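Long-range contacts in ribosomal protein S2-related protein (Deinococcus radiodurans, PDB 2JH3), which binds a [4Fe-4S] cluster, has a chelatase-like fold and may act as a sirohydrochlorin ferrochelatase: residues 3-8 with 62-67; 21-26 with 44-49. All blocks are in the same frame, centred on the assembly; numbering follows the deposited sequence.

Interaction 1 of 2, residues 3-8 with 62-67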
loop_
_atom_site.group_PDB
_atom_site.type_symbol
_atom_site.label_atom_id
_atom_site.label_comp_id
_atom_site.label_asym_id
_atom_site.label_seq_id
_atom_site.Cartn_x
_atom_site.Cartn_y
_atom_site.Cartn_z
ATOM N N LEU A 3 -30.653 30.421 0.268
ATOM C CA LEU A 3 -29.859 29.241 0.679
ATOM C C LEU A 3 -28.367 29.586 0.662
ATOM O O LEU A 3 -27.898 30.242 -0.248
ATOM C CB LEU A 3 -30.174 28.053 -0.222
ATOM C CG LEU A 3 -31.582 27.433 -0.117
ATOM C CD1 LEU A 3 -31.951 26.750 -1.404
ATOM C CD2 LEU A 3 -31.703 26.450 1.014
ATOM N N ARG A 4 -27.644 29.218 1.713
ATOM C CA ARG A 4 -26.214 29.474 1.703
ATOM C C ARG A 4 -25.316 28.436 2.369
ATOM O O ARG A 4 -25.710 27.768 3.307
ATOM C CB ARG A 4 -25.894 30.880 2.189
ATOM C CG ARG A 4 -26.449 31.322 3.517
ATOM C CD ARG A 4 -25.809 32.691 3.933
ATOM N NE ARG A 4 -26.324 33.894 3.274
ATOM C CZ ARG A 4 -25.606 35.013 2.984
ATOM N NH1 ARG A 4 -24.280 35.110 3.230
ATOM N NH2 ARG A 4 -26.214 36.058 2.384
ATOM N N SER A 5 -24.102 28.321 1.829
ATOM C CA SER A 5 -23.118 27.333 2.310
ATOM C C SER A 5 -21.949 28.037 3.017
ATOM O O SER A 5 -21.455 29.096 2.600
ATOM C CB SER A 5 -22.515 26.477 1.133
ATOM O OG SER A 5 -23.500 25.937 0.239
ATOM N N LEU A 6 -21.456 27.403 4.062
ATOM C CA LEU A 6 -20.252 27.918 4.750
ATOM C C LEU A 6 -19.185 26.862 4.517
ATOM O O LEU A 6 -19.456 25.697 4.668
ATOM C CB LEU A 6 -20.563 28.041 6.227
ATOM C CG LEU A 6 -19.402 28.455 7.132
ATOM C CD1 LEU A 6 -18.825 29.842 6.713
ATOM C CD2 LEU A 6 -19.950 28.495 8.511
ATOM N N VAL A 7 -18.016 27.281 4.087
ATOM C CA VAL A 7 -16.878 26.410 3.904
ATOM C C VAL A 7 -15.769 26.843 4.840
ATOM O O VAL A 7 -15.346 27.985 4.807
ATOM C CB VAL A 7 -16.356 26.511 2.507
ATOM C CG1 VAL A 7 -15.037 25.766 2.355
ATOM C CG2 VAL A 7 -17.417 26.004 1.516
ATOM N N LEU A 8 -15.381 25.944 5.746
ATOM C CA LEU A 8 -14.189 26.130 6.605
ATOM C C LEU A 8 -12.923 25.474 6.032
ATOM O O LEU A 8 -12.931 24.267 5.652
ATOM C CB LEU A 8 -14.494 25.584 8.003
ATOM C CG LEU A 8 -15.725 26.122 8.712
ATOM C CD1 LEU A 8 -15.734 25.618 10.116
ATOM C CD2 LEU A 8 -15.814 27.616 8.672
ATOM N N VAL A 62 -20.077 22.080 -2.953
ATOM C CA VAL A 62 -21.018 22.949 -2.236
ATOM C C VAL A 62 -22.371 22.906 -2.934
ATOM O O VAL A 62 -22.450 22.885 -4.157
ATOM C CB VAL A 62 -20.486 24.414 -1.973
ATOM C CG1 VAL A 62 -19.003 24.437 -1.627
ATOM C CG2 VAL A 62 -20.740 25.236 -3.036
ATOM N N ALA A 63 -23.402 22.821 -2.123
ATOM C CA ALA A 63 -24.705 22.541 -2.545
ATOM C C ALA A 63 -25.437 23.755 -3.098
ATOM O O ALA A 63 -26.316 23.581 -3.943
ATOM C CB ALA A 63 -25.502 21.912 -1.397
ATOM N N TYR A 64 -25.016 24.954 -2.663
ATOM C CA TYR A 64 -25.698 26.253 -2.926
ATOM C C TYR A 64 -24.835 27.216 -3.695
ATOM O O TYR A 64 -23.650 26.977 -3.917
ATOM C CB TYR A 64 -26.181 26.870 -1.625
ATOM C CG TYR A 64 -26.949 25.841 -0.829
ATOM C CD1 TYR A 64 -28.057 25.231 -1.381
ATOM C CD2 TYR A 64 -26.536 25.436 0.442
ATOM C CE1 TYR A 64 -28.741 24.265 -0.685
ATOM C CE2 TYR A 64 -27.203 24.453 1.140
ATOM C CZ TYR A 64 -28.320 23.893 0.562
ATOM O OH TYR A 64 -29.040 22.928 1.218
ATOM N N SER A 65 -25.468 28.277 -4.184
ATOM C CA SER A 65 -24.867 29.174 -5.166
ATOM C C SER A 65 -24.291 30.409 -4.492
ATOM O O SER A 65 -23.733 31.286 -5.149
ATOM C CB SER A 65 -25.943 29.601 -6.191
ATOM O OG SER A 65 -27.004 30.295 -5.540
ATOM N N ASP A 66 -24.443 30.457 -3.176
ATOM C CA ASP A 66 -23.878 31.486 -2.308
ATOM C C ASP A 66 -22.991 30.830 -1.260
ATOM O O ASP A 66 -23.451 30.049 -0.429
ATOM C CB ASP A 66 -25.000 32.252 -1.607
ATOM C CG ASP A 66 -24.482 33.396 -0.723
ATOM O OD1 ASP A 66 -24.573 34.557 -1.193
ATOM O OD2 ASP A 66 -24.024 33.154 0.436
ATOM N N VAL A 67 -21.704 31.137 -1.321
ATOM C CA VAL A 67 -20.728 30.461 -0.435
ATOM C C VAL A 67 -19.816 31.446 0.281
ATOM O O VAL A 67 -19.393 32.465 -0.293
ATOM C CB VAL A 67 -19.934 29.375 -1.236
ATOM C CG1 VAL A 67 -19.080 29.965 -2.211
ATOM C CG2 VAL A 67 -19.074 28.475 -0.308
HETATM O O HOH W 1 -22.717 31.933 2.088
#

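Interaction 2 of 2, residues 21-26 with 44-49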
loop_
_atom_site.group_PDB
_atom_site.type_symbol
_atom_site.label_atom_id
_atom_site.label_comp_id
_atom_site.label_asym_id
_atom_site.label_seq_id
_atom_site.Cartn_x
_atom_site.Cartn_y
_atom_site.Cartn_z
ATOM N N ARG A 21 -8.206 18.358 12.998
ATOM C CA ARG A 21 -9.191 18.267 14.114
ATOM C C ARG A 21 -9.782 19.610 14.575
ATOM O O ARG A 21 -10.944 19.666 14.886
ATOM C CB ARG A 21 -8.664 17.450 15.320
ATOM C CG ARG A 21 -9.583 16.293 15.689
ATOM N NE ARG A 21 -8.037 16.226 18.273
ATOM C CZ ARG A 21 -6.726 16.391 18.120
ATOM N NH1 ARG A 21 -5.929 15.332 18.073
ATOM N NH2 ARG A 21 -6.214 17.617 18.011
ATOM N N ALA A 22 -9.012 20.685 14.601
ATOM C CA ALA A 22 -9.566 22.010 14.897
ATOM C C ALA A 22 -10.677 22.441 13.928
ATOM O O ALA A 22 -11.756 22.954 14.312
ATOM C CB ALA A 22 -8.441 23.071 14.877
ATOM N N THR A 23 -10.385 22.308 12.654
ATOM C CA THR A 23 -11.363 22.636 11.644
ATOM C C THR A 23 -12.596 21.719 11.769
ATOM O O THR A 23 -13.734 22.210 11.644
ATOM C CB THR A 23 -10.739 22.502 10.261
ATOM O OG1 THR A 23 -9.588 23.325 10.177
ATOM C CG2 THR A 23 -11.689 22.870 9.132
ATOM N N GLN A 24 -12.365 20.419 12.002
ATOM C CA GLN A 24 -13.425 19.450 12.115
ATOM C C GLN A 24 -14.250 19.671 13.299
ATOM O O GLN A 24 -15.466 19.464 13.216
ATOM C CB GLN A 24 -12.938 18.015 12.176
ATOM C CG GLN A 24 -12.261 17.542 10.939
ATOM C CD GLN A 24 -11.547 16.204 11.131
ATOM O OE1 GLN A 24 -11.366 15.720 12.245
ATOM N NE2 GLN A 24 -11.182 15.600 10.055
ATOM N N GLN A 25 -13.609 20.150 14.412
ATOM C CA GLN A 25 -14.303 20.432 15.676
ATOM C C GLN A 25 -15.268 21.619 15.469
ATOM O O GLN A 25 -16.415 21.532 15.889
ATOM C CB GLN A 25 -13.279 20.638 16.834
ATOM C CG GLN A 25 -12.789 19.388 17.617
ATOM O OE1 GLN A 25 -11.307 20.422 19.184
ATOM N NE2 GLN A 25 -10.401 18.733 18.209
ATOM N N VAL A 26 -14.799 22.717 14.836
ATOM C CA VAL A 26 -15.634 23.861 14.637
ATOM C C VAL A 26 -16.788 23.506 13.705
ATOM O O VAL A 26 -17.942 23.869 13.977
ATOM C CB VAL A 26 -14.873 25.090 14.078
ATOM C CG1 VAL A 26 -15.862 26.247 13.828
ATOM C CG2 VAL A 26 -13.844 25.563 15.015
ATOM N N VAL A 44 -22.420 23.206 6.258
ATOM C CA VAL A 44 -21.047 23.543 6.669
ATOM C C VAL A 44 -20.131 22.457 6.116
ATOM O O VAL A 44 -20.320 21.241 6.359
ATOM C CB VAL A 44 -20.908 23.675 8.195
ATOM C CG1 VAL A 44 -19.529 24.104 8.583
ATOM C CG2 VAL A 44 -21.951 24.649 8.757
ATOM N N LEU A 45 -19.211 22.884 5.284
ATOM C CA LEU A 45 -18.287 21.986 4.636
ATOM C C LEU A 45 -16.843 22.300 5.070
ATOM O O LEU A 45 -16.556 23.388 5.660
ATOM C CB LEU A 45 -18.459 22.101 3.120
ATOM C CG LEU A 45 -19.862 21.660 2.600
ATOM C CD1 LEU A 45 -19.872 21.736 1.101
ATOM C CD2 LEU A 45 -20.324 20.255 2.986
ATOM N N GLU A 46 -15.947 21.367 4.742
ATOM C CA GLU A 46 -14.533 21.476 5.086
ATOM C C GLU A 46 -13.674 21.409 3.860
ATOM O O GLU A 46 -13.979 20.696 2.887
ATOM C CB GLU A 46 -14.120 20.338 5.992
ATOM C CG GLU A 46 -14.826 20.364 7.282
ATOM C CD GLU A 46 -14.855 18.985 7.962
ATOM O OE1 GLU A 46 -13.839 18.277 7.865
ATOM O OE2 GLU A 46 -15.835 18.656 8.638
ATOM N N GLY A 47 -12.577 22.146 3.881
ATOM C CA GLY A 47 -11.527 21.934 2.913
ATOM C C GLY A 47 -10.140 22.113 3.525
ATOM O O GLY A 47 -9.981 22.788 4.561
ATOM N N TYR A 48 -9.137 21.514 2.886
ATOM C CA TYR A 48 -7.778 21.544 3.454
ATOM C C TYR A 48 -6.751 21.808 2.383
ATOM O O TYR A 48 -6.932 21.460 1.234
ATOM C CB TYR A 48 -7.442 20.239 4.205
ATOM C CG TYR A 48 -8.352 19.977 5.333
ATOM C CD1 TYR A 48 -9.470 19.230 5.142
ATOM C CD2 TYR A 48 -8.120 20.524 6.610
ATOM C CE1 TYR A 48 -10.395 19.024 6.174
ATOM C CE2 TYR A 48 -9.042 20.360 7.633
ATOM C CZ TYR A 48 -10.174 19.579 7.411
ATOM O OH TYR A 48 -11.076 19.360 8.448
ATOM N N TRP A 49 -5.642 22.393 2.779
ATOM C CA TRP A 49 -4.543 22.576 1.884
ATOM C C TRP A 49 -3.858 21.214 1.588
ATOM O O TRP A 49 -3.612 20.898 0.432
ATOM C CB TRP A 49 -3.544 23.593 2.498
ATOM C CG TRP A 49 -2.387 23.959 1.633
ATOM C CD1 TRP A 49 -2.183 23.650 0.335
ATOM C CD2 TRP A 49 -1.196 24.606 2.077
ATOM N NE1 TRP A 49 -0.943 24.098 -0.084
ATOM C CE2 TRP A 49 -0.332 24.706 0.975
ATOM C CE3 TRP A 49 -0.805 25.130 3.293
ATOM C CZ2 TRP A 49 0.921 25.329 1.055
ATOM C CZ3 TRP A 49 0.421 25.751 3.369
ATOM C CH2 TRP A 49 1.268 25.837 2.262
#

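Interaction 1 of 2, residues 3-8 with 62-67
The backbone N-H of Ser5 points almost straight at the carbonyl oxygen of Asp66: N to O is 2.9 Å, the angle at hydrogen is 177°, and the donor lies nearly along the C=O axis. With the Ser5-Val67 bridge, this bond marks the start of pairing between strands 5-10 and 66-71, adjacent parallel strands in the sheet of the first chelatase-like (CbiX) domain. A water lies within hydrogen-bonding reach of Ser5 O and Asp66 OD2 and links them. Arg4 and Asp66 run side by side. With CG lodged between the backbone N and the carbonyl carbon (chi1 53°) and a bend at chi3, Arg4 sets a face of its guanidinium over Asp66 OD2, 3.4 Å from Arg4 NH1. The oxygen lies well out of the guanidinium plane, so this salt bridge rests on charge alone. Ser5 OG takes a weak bond from Tyr64 N (3.4 Å) and is also hydrogen-bonded to Glu43, whose carboxylate also binds Ala63 N. Leu3 CB sits over one face of the Tyr64 ring, 4.1 Å from its centroid, a CH-pi contact; Ala63 CB covers the opposite face. Val7 CG2 presses tightly on Val67 CG2 (3.5 Å) and more loosely on Val62 CG1 (3.9 Å). Strand 5-10 runs between 43-48 and 66-71; Val7 packs with Val62 on one face of the sheet, while Leu6 and Leu8 on the other meet helix 18-35.

Interaction 2 of 2, residues 21-26 with 44-49
Thr23 meets Tyr48 tip to tip, its CB and CG2 converging on the hydroxyl end of the ring. Thr23 CG2, anti to the backbone N, comes within 3.6 Å of Tyr48 OH, and Thr23 CB is 3.8 Å from Tyr48 CE2. The pair joins helix 18-35 to strand 43-48, the last two elements of the beta-alpha-beta unit that begins with strand 5-10 in this chelatase-like domain. Helix and strand segments run antiparallel (172°) with axes 9.1 Å apart, as expected where the helix of a crossover returns across its sheet. Glu46 and Tyr48, two residues apart on the strand, both start their side chains toward the helix, while Gly47 between them has none. One turn of helix answers with Thr23 and Gln24. The Gln24 chain crosses Tyr48 at about a right angle, with its amide plane 86° from the ring; the touching atom is Gln24 CG, 3.3 Å from Tyr48 OH and 3.5 Å from Glu46 OE1. Glu46 carries its charge into this buried layer, where OE2 forms a salt bridge with Arg31, a residue later in the same helix; that partner would be expected to stabilise the ionised carboxylate. Glu46 OE1 lies at the edge of the Tyr48 ring and accepts Tyr48 OH at 3.0 Å, the hydroxyl approaching from above the carboxylate plane, 43° out of it.

From the N terminus, strand 5-10 leads into helix 18-35, and the chain then returns along strand 43-48. Interaction 2 closes this inner loop, laying the helix against the strand that follows it. The chain next runs through residues 62-67 into strand 66-71, where interaction 1 closes the outer loop on the edge of strand 5-10 away from strand 43-48. Interaction 2 therefore lies wholly within the larger loop, and the two do not cross. Their centres are 14 Å apart, yet they touch: Leu8 N and Leu8 O probably bond to Leu45 O and Gly47 N, and Leu8 CD1 packs on Val26 CG1. Together they join three adjacent parallel strands and one helix.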